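Local coordinates for protein Cog5 (Kluyveromyces lactis, PDB 4U6U) that serves as a subunit of the conserved oligomeric Golgi complex, a multisubunit tether, where it pairs with Cog7 and probably helps vesicles dock and fuse at Golgi membranes, at residues B[178-183]-B[262-267]; B[256-261]-B[280-285]. The protein carries 7 engineered substitutions. All blocks are in the same frame, centred on the assembly; numbering follows the deposited sequence.

Contact 1. Residues B[178-183]-B[262-267]; sequences SLDDAM and SKCFGE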
loop_
_atom_site.group_PDB
_atom_site.type_symbol
_atom_site.label_atom_id
_atom_site.label_comp_id
_atom_site.label_asym_id
_atom_site.label_seq_id
_atom_site.Cartn_x
_atom_site.Cartn_y
_atom_site.Cartn_z
ATOM N N SER B 178 -9.259 -24.829 26.376
ATOM C CA SER B 178 -9.319 -23.440 25.941
ATOM C C SER B 178 -7.930 -22.802 25.942
ATOM O O SER B 178 -7.549 -22.098 25.008
ATOM C CB SER B 178 -10.271 -22.643 26.832
ATOM O OG SER B 178 -11.614 -22.975 26.524
ATOM N N LEU B 179 -7.185 -23.069 27.009
ATOM C CA LEU B 179 -5.836 -22.547 27.203
ATOM C C LEU B 179 -4.879 -23.054 26.107
ATOM O O LEU B 179 -3.818 -22.468 25.863
ATOM C CB LEU B 179 -5.352 -22.924 28.605
ATOM C CG LEU B 179 -4.279 -22.096 29.306
ATOM C CD1 LEU B 179 -4.571 -20.633 29.189
ATOM C CD2 LEU B 179 -4.278 -22.488 30.767
ATOM N N ASP B 180 -5.233 -24.184 25.501
ATOM C CA ASP B 180 -4.517 -24.715 24.340
ATOM C C ASP B 180 -4.859 -23.938 23.058
ATOM O O ASP B 180 -3.964 -23.526 22.322
ATOM C CB ASP B 180 -4.837 -26.200 24.149
ATOM C CG ASP B 180 -4.067 -27.095 25.108
ATOM O OD1 ASP B 180 -3.088 -26.613 25.723
ATOM O OD2 ASP B 180 -4.444 -28.280 25.250
ATOM N N ASP B 181 -6.155 -23.736 22.806
ATOM C CA ASP B 181 -6.633 -22.947 21.663
ATOM C C ASP B 181 -6.070 -21.539 21.648
ATOM O O ASP B 181 -5.982 -20.926 20.594
ATOM C CB ASP B 181 -8.157 -22.875 21.637
ATOM C CG ASP B 181 -8.790 -24.179 21.231
ATOM O OD1 ASP B 181 -8.114 -24.955 20.527
ATOM O OD2 ASP B 181 -9.952 -24.431 21.622
ATOM N N ALA B 182 -5.768 -20.996 22.820
ATOM C CA ALA B 182 -5.131 -19.686 22.905
ATOM C C ALA B 182 -3.683 -19.748 22.388
ATOM O O ALA B 182 -3.198 -18.823 21.732
ATOM C CB ALA B 182 -5.167 -19.175 24.323
ATOM N N MET B 183 -2.991 -20.835 22.703
ATOM C CA MET B 183 -1.627 -21.032 22.231
ATOM C C MET B 183 -1.583 -21.302 20.728
ATOM O O MET B 183 -0.592 -20.980 20.064
ATOM C CB MET B 183 -0.963 -22.166 23.006
ATOM C CG MET B 183 -0.330 -21.707 24.308
ATOM S SD MET B 183 1.169 -20.758 23.998
ATOM C CE MET B 183 2.039 -21.887 22.922
ATOM N N SER B 262 0.427 -24.036 34.122
ATOM C CA SER B 262 1.845 -24.370 34.072
ATOM C C SER B 262 2.073 -25.505 33.084
ATOM O O SER B 262 3.091 -25.538 32.392
ATOM C CB SER B 262 2.370 -24.750 35.455
ATOM O OG SER B 262 1.599 -25.795 36.020
ATOM N N LYS B 263 1.097 -26.409 33.008
ATOM C CA LYS B 263 1.117 -27.544 32.081
ATOM C C LYS B 263 0.955 -27.150 30.607
ATOM O O LYS B 263 0.729 -28.007 29.751
ATOM C CB LYS B 263 0.028 -28.547 32.481
ATOM C CG LYS B 263 0.304 -29.214 33.834
ATOM C CD LYS B 263 -0.463 -30.520 34.038
ATOM C CE LYS B 263 -0.270 -31.056 35.457
ATOM N NZ LYS B 263 -1.278 -32.087 35.841
ATOM N N CYS B 264 1.094 -25.856 30.326
ATOM C CA CYS B 264 0.836 -25.276 29.009
ATOM C C CYS B 264 1.761 -24.086 28.797
ATOM O O CYS B 264 1.844 -23.541 27.700
ATOM C CB CYS B 264 -0.629 -24.841 28.869
ATOM S SG CYS B 264 -1.104 -24.065 27.268
ATOM N N PHE B 265 2.476 -23.696 29.849
ATOM C CA PHE B 265 3.371 -22.549 29.757
ATOM C C PHE B 265 4.777 -22.812 30.299
ATOM O O PHE B 265 5.754 -22.324 29.727
ATOM C CB PHE B 265 2.749 -21.359 30.483
ATOM C CG PHE B 265 1.755 -20.598 29.650
ATOM C CD1 PHE B 265 0.423 -20.980 29.613
ATOM C CD2 PHE B 265 2.147 -19.494 28.912
ATOM C CE1 PHE B 265 -0.494 -20.276 28.844
ATOM C CE2 PHE B 265 1.235 -18.786 28.149
ATOM C CZ PHE B 265 -0.084 -19.177 28.113
ATOM N N GLY B 266 4.896 -23.580 31.381
ATOM C CA GLY B 266 6.216 -23.924 31.891
ATOM C C GLY B 266 6.595 -23.383 33.258
ATOM O O GLY B 266 7.442 -23.968 33.941
ATOM N N GLU B 267 6.001 -22.245 33.617
ATOM C CA GLU B 267 6.133 -21.624 34.943
ATOM C C GLU B 267 7.461 -20.891 35.244
ATOM O O GLU B 267 8.433 -21.467 35.743
ATOM C CB GLU B 267 5.858 -22.677 36.027
ATOM C CG GLU B 267 6.062 -22.217 37.459
ATOM C CD GLU B 267 7.053 -23.101 38.191
ATOM O OE1 GLU B 267 7.065 -23.093 39.440
ATOM O OE2 GLU B 267 7.820 -23.809 37.505
#

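Contact 2. Residues B[256-261]-B[280-285]; sequences LIYEAI and YILKAV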
loop_
_atom_site.group_PDB
_atom_site.type_symbol
_atom_site.label_atom_id
_atom_site.label_comp_id
_atom_site.label_asym_id
_atom_site.label_seq_id
_atom_site.Cartn_x
_atom_site.Cartn_y
_atom_site.Cartn_z
ATOM N N LEU B 256 -6.554 -26.388 39.980
ATOM C CA LEU B 256 -6.679 -26.950 38.627
ATOM C C LEU B 256 -6.321 -25.930 37.546
ATOM O O LEU B 256 -5.614 -26.249 36.579
ATOM C CB LEU B 256 -8.098 -27.468 38.379
ATOM C CG LEU B 256 -8.458 -27.836 36.924
ATOM C CD1 LEU B 256 -7.463 -28.819 36.265
ATOM C CD2 LEU B 256 -9.900 -28.335 36.813
ATOM N N ILE B 257 -6.814 -24.709 37.731
ATOM C CA ILE B 257 -6.513 -23.596 36.843
ATOM C C ILE B 257 -5.006 -23.348 36.809
ATOM O O ILE B 257 -4.375 -23.432 35.750
ATOM C CB ILE B 257 -7.223 -22.296 37.306
ATOM C CG1 ILE B 257 -8.742 -22.456 37.292
ATOM C CG2 ILE B 257 -6.771 -21.094 36.479
ATOM C CD1 ILE B 257 -9.455 -21.344 38.031
ATOM N N TYR B 258 -4.431 -23.086 37.983
ATOM C CA TYR B 258 -3.015 -22.774 38.101
ATOM C C TYR B 258 -2.180 -23.953 37.616
ATOM O O TYR B 258 -1.072 -23.783 37.092
ATOM C CB TYR B 258 -2.660 -22.426 39.546
ATOM C CG TYR B 258 -2.882 -20.976 39.937
ATOM C CD1 TYR B 258 -2.181 -19.947 39.309
ATOM C CD2 TYR B 258 -3.775 -20.636 40.959
ATOM C CE1 TYR B 258 -2.373 -18.615 39.673
ATOM C CE2 TYR B 258 -3.978 -19.309 41.334
ATOM C CZ TYR B 258 -3.273 -18.302 40.688
ATOM O OH TYR B 258 -3.465 -16.984 41.054
ATOM N N GLU B 259 -2.727 -25.149 37.809
ATOM C CA GLU B 259 -2.119 -26.376 37.321
ATOM C C GLU B 259 -2.174 -26.470 35.793
ATOM O O GLU B 259 -1.149 -26.687 35.141
ATOM C CB GLU B 259 -2.798 -27.578 37.971
ATOM C CG GLU B 259 -2.216 -28.908 37.585
ATOM C CD GLU B 259 -2.879 -30.048 38.323
ATOM O OE1 GLU B 259 -3.316 -29.830 39.477
ATOM O OE2 GLU B 259 -2.958 -31.157 37.752
ATOM N N ALA B 260 -3.368 -26.312 35.224
ATOM C CA ALA B 260 -3.534 -26.359 33.771
ATOM C C ALA B 260 -2.678 -25.291 33.075
ATOM O O ALA B 260 -2.257 -25.479 31.928
ATOM C CB ALA B 260 -4.993 -26.196 33.394
ATOM N N ILE B 261 -2.442 -24.173 33.771
ATOM C CA ILE B 261 -1.620 -23.078 33.248
ATOM C C ILE B 261 -0.162 -23.455 33.083
ATOM O O ILE B 261 0.426 -23.218 32.025
ATOM C CB ILE B 261 -1.664 -21.825 34.150
ATOM C CG1 ILE B 261 -2.948 -21.036 33.905
ATOM C CG2 ILE B 261 -0.489 -20.901 33.847
ATOM C CD1 ILE B 261 -2.947 -19.656 34.548
ATOM N N TYR B 280 1.139 -12.739 31.578
ATOM C CA TYR B 280 -0.160 -12.141 31.282
ATOM C C TYR B 280 -1.308 -13.036 31.764
ATOM O O TYR B 280 -2.209 -12.564 32.462
ATOM C CB TYR B 280 -0.320 -11.873 29.788
ATOM C CG TYR B 280 0.417 -10.664 29.265
ATOM C CD1 TYR B 280 -0.057 -9.380 29.506
ATOM C CD2 TYR B 280 1.555 -10.803 28.484
ATOM C CE1 TYR B 280 0.602 -8.266 29.009
ATOM C CE2 TYR B 280 2.216 -9.696 27.984
ATOM C CZ TYR B 280 1.735 -8.433 28.249
ATOM O OH TYR B 280 2.394 -7.334 27.751
ATOM N N ILE B 281 -1.274 -14.318 31.388
ATOM C CA ILE B 281 -2.354 -15.261 31.717
ATOM C C ILE B 281 -2.463 -15.474 33.240
ATOM O O ILE B 281 -3.524 -15.826 33.762
ATOM C CB ILE B 281 -2.178 -16.635 30.992
ATOM C CG1 ILE B 281 -3.443 -17.481 31.092
ATOM C CG2 ILE B 281 -1.014 -17.414 31.518
ATOM C CD1 ILE B 281 -4.644 -16.848 30.421
ATOM N N LEU B 282 -1.358 -15.283 33.949
ATOM C CA LEU B 282 -1.381 -15.372 35.401
ATOM C C LEU B 282 -2.130 -14.194 36.047
ATOM O O LEU B 282 -2.922 -14.385 36.977
ATOM C CB LEU B 282 0.048 -15.453 35.947
ATOM C CG LEU B 282 0.749 -16.813 35.842
ATOM C CD1 LEU B 282 2.083 -16.753 36.538
ATOM C CD2 LEU B 282 -0.100 -17.932 36.436
ATOM N N LYS B 283 -1.894 -12.984 35.544
ATOM C CA LYS B 283 -2.509 -11.782 36.106
ATOM C C LYS B 283 -4.018 -11.764 35.916
ATOM O O LYS B 283 -4.750 -11.268 36.776
ATOM C CB LYS B 283 -1.896 -10.544 35.473
ATOM C CG LYS B 283 -0.432 -10.393 35.816
ATOM C CD LYS B 283 0.233 -9.334 34.953
ATOM C CE LYS B 283 1.745 -9.407 35.035
ATOM N NZ LYS B 283 2.332 -8.627 33.908
ATOM N N ALA B 284 -4.479 -12.322 34.798
ATOM C CA ALA B 284 -5.902 -12.371 34.495
ATOM C C ALA B 284 -6.619 -13.159 35.569
ATOM O O ALA B 284 -7.735 -12.842 35.970
ATOM C CB ALA B 284 -6.130 -13.002 33.141
ATOM N N VAL B 285 -5.935 -14.185 36.044
ATOM C CA VAL B 285 -6.492 -15.143 36.971
ATOM C C VAL B 285 -5.815 -14.924 38.316
ATOM O O VAL B 285 -4.941 -15.697 38.691
ATOM C CB VAL B 285 -6.272 -16.579 36.443
ATOM C CG1 VAL B 285 -6.971 -17.600 37.281
ATOM C CG2 VAL B 285 -6.777 -16.674 35.018
#

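Contact 1. Residues B[178-183]-B[262-267]
Cys-264, in the last part of helix 254-265, packs its SG among Leu-179, Asp-180 and Met-183 of helix 175-192, an instance of one small side chain organising a helix-helix contact. That SG lies anti to the backbone N (chi1 179°), a torsion that carries the sulfur away from its own helix toward the other.

The polar neighbours of that sulfur come first. SG of Cys-264 stands 3.4 Å from the backbone O of Leu-179, and OD1 of Asp-180 lies 3.6 Å from the same SG.

Apolar packing fills in around it. CG of Met-183 touches SG of Cys-264 at 3.9 Å, and CG of Leu-179 lies 4.3 Å from that sulfur. Beside the cysteine, Leu-179 and Phe-265 cross at about a right angle, CD1 of the leucine meeting CE1 of the ring at 4.1 Å, at the ring edge and near its plane.

A Met-aromatic contact completes the set. The bend at chi2 (-73°) sets the SD of Met-183, which lies 5.0 Å from the centroid of the Phe-265 ring and 28° off the normal, an oblique approach. Phe-265 thus meets a methyl at its rim and a sulfur obliquely above its plane.

The contact packs together two helices of the Cog5 C-terminal family region that are far apart in the chain. Helix 277-284 packs against the same cluster, Ile-281 touching both Leu-179 and Phe-265, while helix 143-167 lies against Ser-178, Asp-181 and Ala-182 of helix 175-192.

Contact 2. Residues B[256-261]-B[280-285]
Tyr-258 and Leu-282 meet obliquely between two helices that run almost exactly antiparallel, the axes of the short segments approaching to 11.2 Å at 173°. Successive in the chain, helices 254-265 and 277-284 form a helical hairpin, and the pair illustrates how branched and aromatic side chains bridge a fairly wide axial separation. The ring of Tyr-258 presents its edge to the leucine, CD2 of Leu-282 lying near the ring plane and 4.0 Å from CE1. The same CD2 methyl also serves Ile-261, whose CD1 comes to 3.8 Å from it, again with the two side chains inclined to each other. It therefore sits between an aromatic rim and an aliphatic branch.

Ile-261 is shared in turn: its CD1 lies 4.1 Å from CG1 of Ile-281, which also touches Leu-179 of helix 175-192. Both branches of Ile-281 lie close to that CD1.

At the other end of the contact, CG2 of Ile-257, anti to its backbone N, meets CG1 of Val-285 at 3.6 Å, where helix 277-284 has just given way to irregular chain. Phe-232 and Phe-236 of helix 220-241 also pack on Val-285, and Phe-175 on Ile-257.

The hydroxyl of Tyr-258 is the polar exception, its OH 3.1 Å from the backbone O of Val-285. An alanine at Tyr-258 would take away the ring and hydroxyl, and would probably open a gap beside CD2 of Leu-282, leaving that methyl freer to move against Ile-261. Chemically, cohesion between these helices rests mainly on apolar contacts of isoleucine, leucine, valine and the tyrosine ring, with a single tyrosine hydroxyl bringing polarity near the end of helix 277-284.

Contacts 1 and 2 lie about 9 Å apart, centre to centre, and share helix 254-265: its end meets helix 175-192 in contact 1, and its preceding turns meet helix 277-284 in contact 2. Along the chain the order is 178-183, 256-261, 262-267, 280-285, so the two pairings cross. They also touch directly, with CD1 of Leu-179 lying 3.9 Å from CG1 of Ile-281. The three helices meet through a shared apolar cluster of Leu-179, Phe-265, Ile-261 and Ile-281, near the C-terminal end of this all-helical fragment. Neither contact is touched by the other chain of the assembly, so both belong to the internal packing of Cog5.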